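Side-chain contacts in aspartate aminotransferase (Plasmodium falciparum, PDB 3K7Y), which probably catalyses the pyridoxal-phosphate-dependent transfer of an amino group from L-aspartate to 2-oxoglutarate, giving oxaloacetate and L-glutamate: residues K194-I199 with D227-R232; N323-F328 with L354-P359; L327-L332 with N346-Q351; K369-Y374 with V391-D396. One frame throughout, in Å; residues are numbered along the deposited sequence.

Contact 1: K194-I199 with D227-R232; sequences KYFDEI and DVLLIR
The ring of Phe196 overlaps the branched end of Leu230, whose CG lies over one ring face at 4.1 Å from the ring centroid. The approach, 22° off the ring normal, is that of a CH-pi contact, displaced from the middle toward the rim so that CG of Leu230 comes nearest to Phe196 CD2, at 3.8 Å. The CD2 methyl of Leu230 follows the same side chain back toward its root and lies 4.0 Å from CB of Phe196. Leu229 takes a different aspect of the same ring. Its CD2 methyl meets the edge, in the ring plane, 3.5 Å from Phe196 CE1, and the two side chains cross at about a right angle. Phe196 carries CG anti to its own carbonyl carbon (chi1 -63°), which extends the ring from helix 193-206 toward the first turn of helix 229-235, where consecutive leucines hold a face and an edge. The contact is thus wholly apolar, a small example of one aromatic ring serving two neighbouring aliphatic residues. At its margin a salt bridge between Asp197 and Lys233 also joins the two helices. Leu230 also touches Phe212 of the central-sheet strand 209-214 and Ile181, while Ile199 packs on Leu165 of helix 161-170; helix 229-235 thus rests on the large domain's mixed sheet, and helix 193-206 also contacts helix 161-170.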
# COMPACT_ATOMS: atom_id res chain seq x y z
N LYS A 194 17.44 16.45 29.37
CA LYS A 194 17.55 17.74 30.06
C LYS A 194 16.34 18.63 29.75
O LYS A 194 15.88 19.39 30.62
CB LYS A 194 18.83 18.49 29.68
CG LYS A 194 20.09 17.65 29.60
CD LYS A 194 21.31 18.53 29.37
CE LYS A 194 22.60 17.70 29.49
NZ LYS A 194 23.81 18.51 29.23
N TYR A 195 15.82 18.52 28.52
CA TYR A 195 14.80 19.42 27.98
C TYR A 195 13.36 18.90 27.86
O TYR A 195 12.44 19.70 27.67
CB TYR A 195 15.24 19.93 26.62
CG TYR A 195 16.49 20.75 26.66
CD1 TYR A 195 16.43 22.12 26.87
CD2 TYR A 195 17.73 20.15 26.48
CE1 TYR A 195 17.59 22.88 26.90
CE2 TYR A 195 18.90 20.90 26.50
CZ TYR A 195 18.83 22.27 26.72
OH TYR A 195 19.99 23.01 26.75
N PHE A 196 13.17 17.58 27.96
CA PHE A 196 11.82 17.02 27.87
C PHE A 196 10.82 17.86 28.69
O PHE A 196 9.88 18.40 28.12
CB PHE A 196 11.77 15.56 28.33
CG PHE A 196 12.58 14.61 27.48
CD1 PHE A 196 12.78 13.29 27.91
CD2 PHE A 196 13.16 15.00 26.29
CE1 PHE A 196 13.51 12.40 27.15
CE2 PHE A 196 13.90 14.11 25.52
CZ PHE A 196 14.08 12.81 25.96
N ASP A 197 11.06 17.99 29.99
CA ASP A 197 10.08 18.59 30.90
C ASP A 197 9.63 19.98 30.48
O ASP A 197 8.45 20.33 30.62
CB ASP A 197 10.60 18.64 32.34
CG ASP A 197 11.25 17.35 32.78
OD1 ASP A 197 12.39 17.06 32.32
OD2 ASP A 197 10.63 16.65 33.60
N GLU A 198 10.55 20.78 29.96
CA GLU A 198 10.17 22.12 29.55
C GLU A 198 9.13 22.01 28.44
O GLU A 198 8.04 22.59 28.54
CB GLU A 198 11.38 22.93 29.12
CG GLU A 198 11.20 24.44 29.29
CD GLU A 198 12.44 25.24 28.88
OE1 GLU A 198 12.26 26.35 28.31
OE2 GLU A 198 13.58 24.77 29.11
N ILE A 199 9.46 21.24 27.41
CA ILE A 199 8.54 20.94 26.30
C ILE A 199 7.14 20.56 26.81
O ILE A 199 6.15 21.19 26.45
CB ILE A 199 9.10 19.81 25.41
CG1 ILE A 199 10.40 20.25 24.74
CG2 ILE A 199 8.08 19.38 24.38
CD1 ILE A 199 11.29 19.12 24.29
N ASP A 227 15.15 5.58 23.35
CA ASP A 227 14.85 6.36 22.14
C ASP A 227 13.45 6.96 22.09
O ASP A 227 13.20 7.91 21.35
CB ASP A 227 15.03 5.48 20.91
CG ASP A 227 16.49 5.22 20.59
OD1 ASP A 227 17.36 5.91 21.15
OD2 ASP A 227 16.76 4.32 19.78
N VAL A 228 12.55 6.40 22.89
CA VAL A 228 11.15 6.77 22.85
C VAL A 228 10.68 7.36 24.20
O VAL A 228 9.49 7.35 24.52
CB VAL A 228 10.31 5.55 22.39
CG1 VAL A 228 9.67 4.81 23.58
CG2 VAL A 228 9.29 5.94 21.36
N LEU A 229 11.62 7.91 24.97
CA LEU A 229 11.30 8.42 26.31
C LEU A 229 10.31 9.58 26.29
O LEU A 229 9.35 9.58 27.06
CB LEU A 229 12.55 8.80 27.12
CG LEU A 229 12.34 9.35 28.54
CD1 LEU A 229 11.42 8.49 29.41
CD2 LEU A 229 13.67 9.54 29.24
N LEU A 230 10.55 10.56 25.42
CA LEU A 230 9.71 11.74 25.41
C LEU A 230 8.26 11.32 25.31
O LEU A 230 7.40 11.90 25.97
CB LEU A 230 10.05 12.64 24.24
CG LEU A 230 9.95 14.15 24.47
CD1 LEU A 230 9.58 14.79 23.15
CD2 LEU A 230 8.99 14.59 25.57
N ILE A 231 8.01 10.31 24.49
CA ILE A 231 6.66 9.82 24.27
C ILE A 231 6.10 9.31 25.59
O ILE A 231 4.97 9.65 25.96
CB ILE A 231 6.60 8.73 23.19
CG1 ILE A 231 6.89 9.35 21.82
CG2 ILE A 231 5.24 8.05 23.16
CD1 ILE A 231 7.05 8.36 20.70
N ARG A 232 6.89 8.51 26.30
CA ARG A 232 6.44 7.92 27.56
C ARG A 232 6.26 8.97 28.66
O ARG A 232 5.29 8.91 29.43
CB ARG A 232 7.37 6.79 28.00
CG ARG A 232 7.06 5.50 27.27
CD ARG A 232 8.21 4.54 27.31
NE ARG A 232 8.16 3.59 26.20
CZ ARG A 232 8.69 2.37 26.24
NH1 ARG A 232 9.27 1.94 27.35
NH2 ARG A 232 8.62 1.57 25.19

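Contact 2: N323-F328 with L354-P359; sequences NNRILF and LFSFVP
Arg325 leaves helix 304-335 with CB directed at strand 355-357. CG stands anti to the backbone N (chi1 -179°), and both CG and CD pass alongside the hydroxyl of Ser356, with Arg325 CD 3.4 Å from Ser356 OG. At chi3 (-76°) the chain bends, turning the guanidinium along the strand. Arg325 NE gives a weak, strongly bent hydrogen bond to Ser356 OG, 3.0 Å long. The tip makes the firmer bond: Arg325 NH2 donates to Phe355 O over 2.8 Å with an N-H...O angle of 157°. That oxygen lies close to the guanidinium plane, whereas NH2 stands above the carbonyl plane of Phe355, away from its lone-pair directions. NH2 also bonds to Gly353 O, so two carbonyls, of Gly353 and Phe355, draw on one nitrogen and fix the rotation of the buried group. Ser356 OG has a further, weak bond with Gln351. The arginine thus ties the long helix to the short strand that pairs with 380-382 in the small domain of this aminotransferase family. Phe355 makes a cation-pi contact with Arg380, and its side chain lies about 4 Å from those of Asn185 and Tyr216, which bind pyridoxal phosphate; this places Phe355 in the second shell of the cofactor site.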
# COMPACT_ATOMS: atom_id res chain seq x y z
N ASN A 323 29.91 3.24 17.08
CA ASN A 323 31.36 2.95 17.10
C ASN A 323 32.03 3.29 15.76
O ASN A 323 33.00 4.04 15.71
CB ASN A 323 31.65 1.48 17.47
CG ASN A 323 31.30 1.14 18.94
OD1 ASN A 323 30.85 2.01 19.70
ND2 ASN A 323 31.50 -0.12 19.33
N ASN A 324 31.49 2.71 14.69
CA ASN A 324 31.86 3.06 13.32
C ASN A 324 31.95 4.59 13.04
O ASN A 324 32.85 5.04 12.34
CB ASN A 324 30.85 2.42 12.37
CG ASN A 324 31.49 1.82 11.13
OD1 ASN A 324 32.67 1.45 11.14
ND2 ASN A 324 30.70 1.69 10.05
N ARG A 325 31.01 5.36 13.59
CA ARG A 325 31.02 6.83 13.51
C ARG A 325 32.19 7.46 14.27
O ARG A 325 32.86 8.38 13.77
CB ARG A 325 29.70 7.40 14.05
CG ARG A 325 29.59 8.93 14.00
CD ARG A 325 28.42 9.44 14.84
NE ARG A 325 27.13 9.23 14.20
CZ ARG A 325 26.38 8.14 14.35
NH1 ARG A 325 26.79 7.15 15.13
NH2 ARG A 325 25.20 8.04 13.73
N ILE A 326 32.43 6.98 15.49
CA ILE A 326 33.61 7.41 16.26
C ILE A 326 34.89 7.17 15.46
O ILE A 326 35.63 8.11 15.18
CB ILE A 326 33.64 6.76 17.67
CG1 ILE A 326 32.70 7.52 18.60
CG2 ILE A 326 35.06 6.71 18.26
CD1 ILE A 326 32.16 6.66 19.70
N LEU A 327 35.12 5.92 15.05
CA LEU A 327 36.28 5.55 14.24
C LEU A 327 36.45 6.51 13.08
O LEU A 327 37.54 7.04 12.84
CB LEU A 327 36.12 4.13 13.68
CG LEU A 327 37.30 3.42 12.99
CD1 LEU A 327 36.78 2.29 12.14
CD2 LEU A 327 38.14 4.32 12.12
N PHE A 328 35.35 6.72 12.35
CA PHE A 328 35.37 7.49 11.12
C PHE A 328 36.01 8.88 11.25
O PHE A 328 36.95 9.20 10.52
CB PHE A 328 33.96 7.55 10.52
CG PHE A 328 33.86 8.38 9.28
CD1 PHE A 328 34.55 8.03 8.12
CD2 PHE A 328 33.09 9.54 9.26
CE1 PHE A 328 34.48 8.81 6.97
CE2 PHE A 328 33.00 10.32 8.11
CZ PHE A 328 33.70 9.96 6.96
N LEU A 354 21.41 6.28 11.96
CA LEU A 354 21.97 5.57 10.82
C LEU A 354 22.99 6.45 10.06
O LEU A 354 23.85 5.92 9.34
CB LEU A 354 20.82 5.18 9.90
CG LEU A 354 20.66 3.76 9.37
CD1 LEU A 354 19.20 3.44 9.25
CD2 LEU A 354 21.36 3.55 8.02
N PHE A 355 22.86 7.77 10.21
CA PHE A 355 23.72 8.71 9.48
C PHE A 355 24.60 9.60 10.36
O PHE A 355 24.46 9.65 11.58
CB PHE A 355 22.89 9.66 8.60
CG PHE A 355 21.77 9.01 7.86
CD1 PHE A 355 22.01 8.26 6.73
CD2 PHE A 355 20.46 9.18 8.29
CE1 PHE A 355 20.94 7.67 6.05
CE2 PHE A 355 19.41 8.60 7.63
CZ PHE A 355 19.64 7.84 6.52
N SER A 356 25.52 10.30 9.71
CA SER A 356 26.10 11.51 10.28
C SER A 356 25.74 12.65 9.33
O SER A 356 25.43 12.41 8.17
CB SER A 356 27.61 11.38 10.46
OG SER A 356 27.91 10.81 11.73
N PHE A 357 25.75 13.88 9.85
CA PHE A 357 25.36 15.05 9.08
C PHE A 357 26.48 16.08 9.16
O PHE A 357 26.72 16.66 10.23
CB PHE A 357 24.05 15.61 9.64
CG PHE A 357 23.45 16.74 8.83
CD1 PHE A 357 23.32 16.65 7.45
CD2 PHE A 357 22.96 17.87 9.47
CE1 PHE A 357 22.75 17.70 6.72
CE2 PHE A 357 22.39 18.92 8.76
CZ PHE A 357 22.29 18.83 7.38
N VAL A 358 27.17 16.30 8.04
CA VAL A 358 28.30 17.21 7.99
C VAL A 358 28.04 18.31 6.95
O VAL A 358 28.46 18.17 5.79
CB VAL A 358 29.62 16.43 7.64
CG1 VAL A 358 30.86 17.34 7.68
CG2 VAL A 358 29.80 15.26 8.58
N PRO A 359 27.34 19.39 7.33
CA PRO A 359 27.00 20.40 6.32
C PRO A 359 28.19 20.80 5.44
O PRO A 359 28.05 20.92 4.22
CB PRO A 359 26.48 21.58 7.15
CG PRO A 359 25.82 20.91 8.32
CD PRO A 359 26.67 19.67 8.62

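Contact 3: L327-L332 with N346-Q351; sequences LFFNKL and NVYKKQ. With ACT (acetate ion), chain C.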
# COMPACT_ATOMS: atom_id res chain seq x y z
N LEU A 327 35.12 5.92 15.05
CA LEU A 327 36.28 5.55 14.24
C LEU A 327 36.45 6.51 13.08
O LEU A 327 37.54 7.04 12.84
CB LEU A 327 36.12 4.13 13.68
CG LEU A 327 37.30 3.42 12.99
CD1 LEU A 327 36.78 2.29 12.14
CD2 LEU A 327 38.14 4.32 12.12
N PHE A 328 35.35 6.72 12.35
CA PHE A 328 35.37 7.49 11.12
C PHE A 328 36.01 8.88 11.25
O PHE A 328 36.95 9.20 10.52
CB PHE A 328 33.96 7.55 10.52
CG PHE A 328 33.86 8.38 9.28
CD1 PHE A 328 34.55 8.03 8.12
CD2 PHE A 328 33.09 9.54 9.26
CE1 PHE A 328 34.48 8.81 6.97
CE2 PHE A 328 33.00 10.32 8.11
CZ PHE A 328 33.70 9.96 6.96
N PHE A 329 35.52 9.70 12.18
CA PHE A 329 36.05 11.06 12.35
C PHE A 329 37.46 11.04 12.88
O PHE A 329 38.20 12.01 12.72
CB PHE A 329 35.14 11.92 13.24
CG PHE A 329 33.76 12.11 12.67
CD1 PHE A 329 33.55 13.00 11.62
CD2 PHE A 329 32.70 11.37 13.14
CE1 PHE A 329 32.30 13.17 11.07
CE2 PHE A 329 31.44 11.53 12.60
CZ PHE A 329 31.24 12.43 11.56
N ASN A 330 37.83 9.94 13.52
CA ASN A 330 39.19 9.78 13.98
C ASN A 330 40.19 9.57 12.84
O ASN A 330 41.37 9.95 12.94
CB ASN A 330 39.29 8.68 15.04
CG ASN A 330 38.79 9.13 16.40
OD1 ASN A 330 38.35 8.31 17.20
ND2 ASN A 330 38.86 10.43 16.67
N LYS A 331 39.73 8.96 11.75
CA LYS A 331 40.57 8.82 10.57
C LYS A 331 40.67 10.15 9.82
O LYS A 331 41.66 10.40 9.13
CB LYS A 331 40.06 7.70 9.66
CG LYS A 331 40.28 6.30 10.23
CD LYS A 331 41.64 5.70 9.86
CE LYS A 331 41.85 4.34 10.52
NZ LYS A 331 43.18 3.76 10.20
N LEU A 332 39.66 11.00 10.00
CA LEU A 332 39.63 12.32 9.38
C LEU A 332 40.44 13.32 10.18
O LEU A 332 40.97 14.27 9.61
CB LEU A 332 38.19 12.84 9.24
CG LEU A 332 37.25 12.28 8.17
CD1 LEU A 332 35.90 12.94 8.31
CD2 LEU A 332 37.80 12.52 6.79
N ASN A 346 35.61 16.43 16.08
CA ASN A 346 35.10 15.83 17.32
C ASN A 346 33.60 16.08 17.55
O ASN A 346 32.94 15.35 18.30
CB ASN A 346 35.92 16.34 18.51
CG ASN A 346 36.39 15.22 19.41
OD1 ASN A 346 37.51 14.74 19.29
ND2 ASN A 346 35.53 14.78 20.33
N VAL A 347 33.06 17.10 16.89
CA VAL A 347 31.71 17.56 17.14
C VAL A 347 30.65 16.75 16.39
O VAL A 347 29.45 16.98 16.55
CB VAL A 347 31.54 19.04 16.79
CG1 VAL A 347 30.37 19.62 17.58
CG2 VAL A 347 32.82 19.81 17.08
N TYR A 348 31.09 15.79 15.59
CA TYR A 348 30.16 15.01 14.81
C TYR A 348 30.00 13.62 15.40
O TYR A 348 29.28 12.79 14.84
CB TYR A 348 30.64 14.86 13.38
CG TYR A 348 30.87 16.15 12.63
CD1 TYR A 348 29.85 16.75 11.92
CD2 TYR A 348 32.12 16.73 12.61
CE1 TYR A 348 30.06 17.91 11.23
CE2 TYR A 348 32.34 17.91 11.93
CZ TYR A 348 31.30 18.49 11.23
OH TYR A 348 31.52 19.66 10.54
N LYS A 349 30.69 13.37 16.51
CA LYS A 349 30.58 12.08 17.20
C LYS A 349 29.38 12.04 18.14
O LYS A 349 28.77 10.99 18.31
CB LYS A 349 31.87 11.76 17.95
CG LYS A 349 33.13 11.67 17.10
CD LYS A 349 34.34 12.04 17.94
CE LYS A 349 35.65 11.65 17.29
NZ LYS A 349 36.82 12.39 17.86
N LYS A 350 29.04 13.19 18.75
CA LYS A 350 27.79 13.37 19.50
C LYS A 350 26.62 12.72 18.76
O LYS A 350 25.77 12.05 19.36
CB LYS A 350 27.46 14.87 19.69
CG LYS A 350 28.44 15.68 20.56
CD LYS A 350 29.69 16.15 19.79
CE LYS A 350 30.92 16.26 20.70
NZ LYS A 350 31.11 17.61 21.34
N GLN A 351 26.59 12.93 17.44
CA GLN A 351 25.52 12.45 16.55
C GLN A 351 25.12 10.98 16.72
O GLN A 351 25.93 10.16 17.18
CB GLN A 351 25.89 12.75 15.09
CG GLN A 351 25.66 14.18 14.72
CD GLN A 351 26.13 14.53 13.32
OE1 GLN A 351 26.80 13.74 12.64
NE2 GLN A 351 25.79 15.73 12.89
C ACT C . 37.41 10.23 20.27
O ACT C . 38.48 10.83 20.52
OXT ACT C . 37.33 9.64 19.17
CH3 ACT C . 36.26 10.23 21.25
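Phe329 packs on Tyr348 where the end of a 3-10 segment, at residues 346-348, folds back against helix 304-335 in the aminotransferase fold. Aromatic and aliphatic contacts make up most of the interface. The CB of Tyr348 lies over one face of the Phe329 ring, offset toward its rim, in a CH-pi arrangement that the model draws too tightly for its exact spacing to be trusted. The two rings are nearly parallel, their planes 14° apart, but offset so much that little of one lies over the other, with centroids separated by 5.2 Å. The other face of Phe329 is covered by CD2 of Phe328. Lys349 adds its aliphatic stem: CG comes within 4.0 Å of Phe329 CD2 as the two side chains run past each other in opposite directions. Polar contacts gather at the outer margin. Lys349 is extended beyond CG, which carries its ammonium group past the ring to the side chain of Asn330 on the helix. Lys349 NZ makes a weak hydrogen bond to OD1 of Asn346, within its own segment. An acetate ion, probably from the crystallisation liquor, is a second acceptor, in a weak bond of 3.1 Å from Lys349 NZ to acetate OXT.

Contact 4: K369-Y374 with V391-D396; sequences KTHHIY and VDYIAD
His371 is the first residue along 369-374 to meet the helix, and it does so with its CB, which lies 3.5 Å from the hydroxyl oxygen of Tyr393. The imidazole turns from the helix; Thr370 OG1 stands over the centre of one of its faces. Next comes His372, the centre of an inverse gamma turn, which bends the chain just before strand 373-374. Here the backbone does the meeting: the N of His372 is 3.8 Å from Tyr393 OH, a proximity of packing. Tyr393 reaches both residues because its CG is anti to the backbone N (chi1 -176°), extending the ring from the flank of the helix to the turn. At Ile373 the contact becomes purely aliphatic and deeper, with CD1 in loose touch with CG2 of Ile394 at 4.4 Å. Tyr393 thus covers the turn and Ile394 the start of the strand. The strand pairs in parallel with 32-33, whose Ile32 touches both of these helix residues and takes backbone hydrogen bonds with His372 and Tyr374. Val391, Ala395 and again Ile394 pack against helix 304-335, placing the C-terminal helix 390-403 between that long helix and the two-stranded sheet.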
# COMPACT_ATOMS: atom_id res chain seq x y z
N LYS A 369 32.62 12.63 -6.29
CA LYS A 369 32.13 11.66 -7.27
C LYS A 369 33.16 11.34 -8.34
O LYS A 369 33.11 10.26 -8.93
CB LYS A 369 30.79 12.09 -7.86
CG LYS A 369 29.64 11.94 -6.86
CD LYS A 369 28.29 12.46 -7.35
CE LYS A 369 27.24 12.29 -6.24
NZ LYS A 369 26.19 13.36 -6.21
N THR A 370 34.11 12.26 -8.57
CA THR A 370 35.25 12.00 -9.47
C THR A 370 36.07 10.83 -8.93
O THR A 370 36.64 10.03 -9.69
CB THR A 370 36.17 13.25 -9.73
OG1 THR A 370 37.12 13.41 -8.67
CG2 THR A 370 35.36 14.54 -9.87
N HIS A 371 36.13 10.74 -7.61
CA HIS A 371 36.49 9.52 -6.91
C HIS A 371 35.16 8.80 -6.72
O HIS A 371 34.09 9.41 -6.82
CB HIS A 371 37.13 9.87 -5.58
CG HIS A 371 37.99 11.09 -5.64
ND1 HIS A 371 39.26 11.07 -6.16
CD2 HIS A 371 37.74 12.37 -5.29
CE1 HIS A 371 39.78 12.28 -6.10
NE2 HIS A 371 38.88 13.09 -5.57
N HIS A 372 35.17 7.51 -6.45
CA HIS A 372 33.93 6.78 -6.67
C HIS A 372 33.10 6.60 -5.40
O HIS A 372 32.62 5.51 -5.08
CB HIS A 372 34.19 5.53 -7.52
CG HIS A 372 34.92 5.83 -8.79
ND1 HIS A 372 36.28 5.65 -8.94
CD2 HIS A 372 34.49 6.38 -9.96
CE1 HIS A 372 36.65 6.05 -10.14
NE2 HIS A 372 35.58 6.49 -10.78
N ILE A 373 32.91 7.72 -4.71
CA ILE A 373 32.14 7.77 -3.46
C ILE A 373 30.91 8.69 -3.51
O ILE A 373 31.02 9.87 -3.85
CB ILE A 373 33.03 8.16 -2.25
CG1 ILE A 373 32.13 8.55 -1.07
CG2 ILE A 373 34.05 9.23 -2.63
CD1 ILE A 373 32.68 9.63 -0.17
N TYR A 374 29.74 8.14 -3.16
CA TYR A 374 28.47 8.88 -3.26
C TYR A 374 27.80 9.20 -1.92
O TYR A 374 27.75 8.38 -1.01
CB TYR A 374 27.50 8.20 -4.25
CG TYR A 374 28.17 7.80 -5.54
CD1 TYR A 374 28.66 6.51 -5.72
CD2 TYR A 374 28.35 8.73 -6.57
CE1 TYR A 374 29.31 6.14 -6.90
CE2 TYR A 374 29.01 8.37 -7.76
CZ TYR A 374 29.48 7.07 -7.92
OH TYR A 374 30.12 6.69 -9.09
N VAL A 391 37.64 3.08 5.44
CA VAL A 391 38.05 4.31 6.13
C VAL A 391 39.16 5.10 5.43
O VAL A 391 38.96 6.26 5.09
CB VAL A 391 38.43 4.06 7.61
CG1 VAL A 391 37.18 3.95 8.46
CG2 VAL A 391 39.30 2.81 7.75
N ASP A 392 40.32 4.47 5.20
CA ASP A 392 41.43 5.17 4.56
C ASP A 392 40.96 5.87 3.31
O ASP A 392 40.91 7.09 3.27
CB ASP A 392 42.61 4.22 4.25
CG ASP A 392 43.63 4.82 3.24
OD1 ASP A 392 44.40 4.03 2.63
OD2 ASP A 392 43.67 6.06 3.04
N TYR A 393 40.58 5.08 2.30
CA TYR A 393 40.24 5.66 1.02
C TYR A 393 39.28 6.84 1.18
O TYR A 393 39.56 7.95 0.72
CB TYR A 393 39.65 4.60 0.09
CG TYR A 393 39.37 5.14 -1.29
CD1 TYR A 393 40.42 5.42 -2.17
CD2 TYR A 393 38.06 5.40 -1.71
CE1 TYR A 393 40.17 5.93 -3.45
CE2 TYR A 393 37.80 5.91 -2.98
CZ TYR A 393 38.86 6.17 -3.85
OH TYR A 393 38.61 6.68 -5.11
N ILE A 394 38.18 6.61 1.88
CA ILE A 394 37.16 7.62 2.10
C ILE A 394 37.74 8.89 2.74
O ILE A 394 37.62 9.99 2.19
CB ILE A 394 36.02 7.08 2.99
CG1 ILE A 394 35.34 5.89 2.33
CG2 ILE A 394 35.00 8.17 3.26
CD1 ILE A 394 34.39 5.16 3.23
N ALA A 395 38.36 8.70 3.90
CA ALA A 395 38.82 9.80 4.74
C ALA A 395 39.87 10.60 4.00
O ALA A 395 39.84 11.83 4.01
CB ALA A 395 39.36 9.26 6.06
N ASP A 396 40.79 9.89 3.35
CA ASP A 396 41.75 10.50 2.46
C ASP A 396 41.05 11.39 1.43
O ASP A 396 41.23 12.60 1.44
CB ASP A 396 42.61 9.43 1.78
CG ASP A 396 43.62 10.01 0.82
OD1 ASP A 396 43.80 11.25 0.77
OD2 ASP A 396 44.24 9.21 0.10

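In the fold
Contacts 1 and 2 are buried, whereas contacts 3 and 4 are only partly so and lie farther from the centre of the chain. Contact 1 stands apart, about 24 Å from contact 2 between centres, and joins helices of the large domain by apolar packing alone. Contacts 2 and 3 share helix 304-335 and touch through Gln351, whose NE2 bonds to Phe357 O; yet one rests on buried arginine hydrogen bonds and the other on aromatic packing edged by lysine. Contact 4 uses different elements but adjoins both, Phe328 meeting Ile394. Polar chemistry therefore appears both in the buried interior and at the margin, where an acetate has bound.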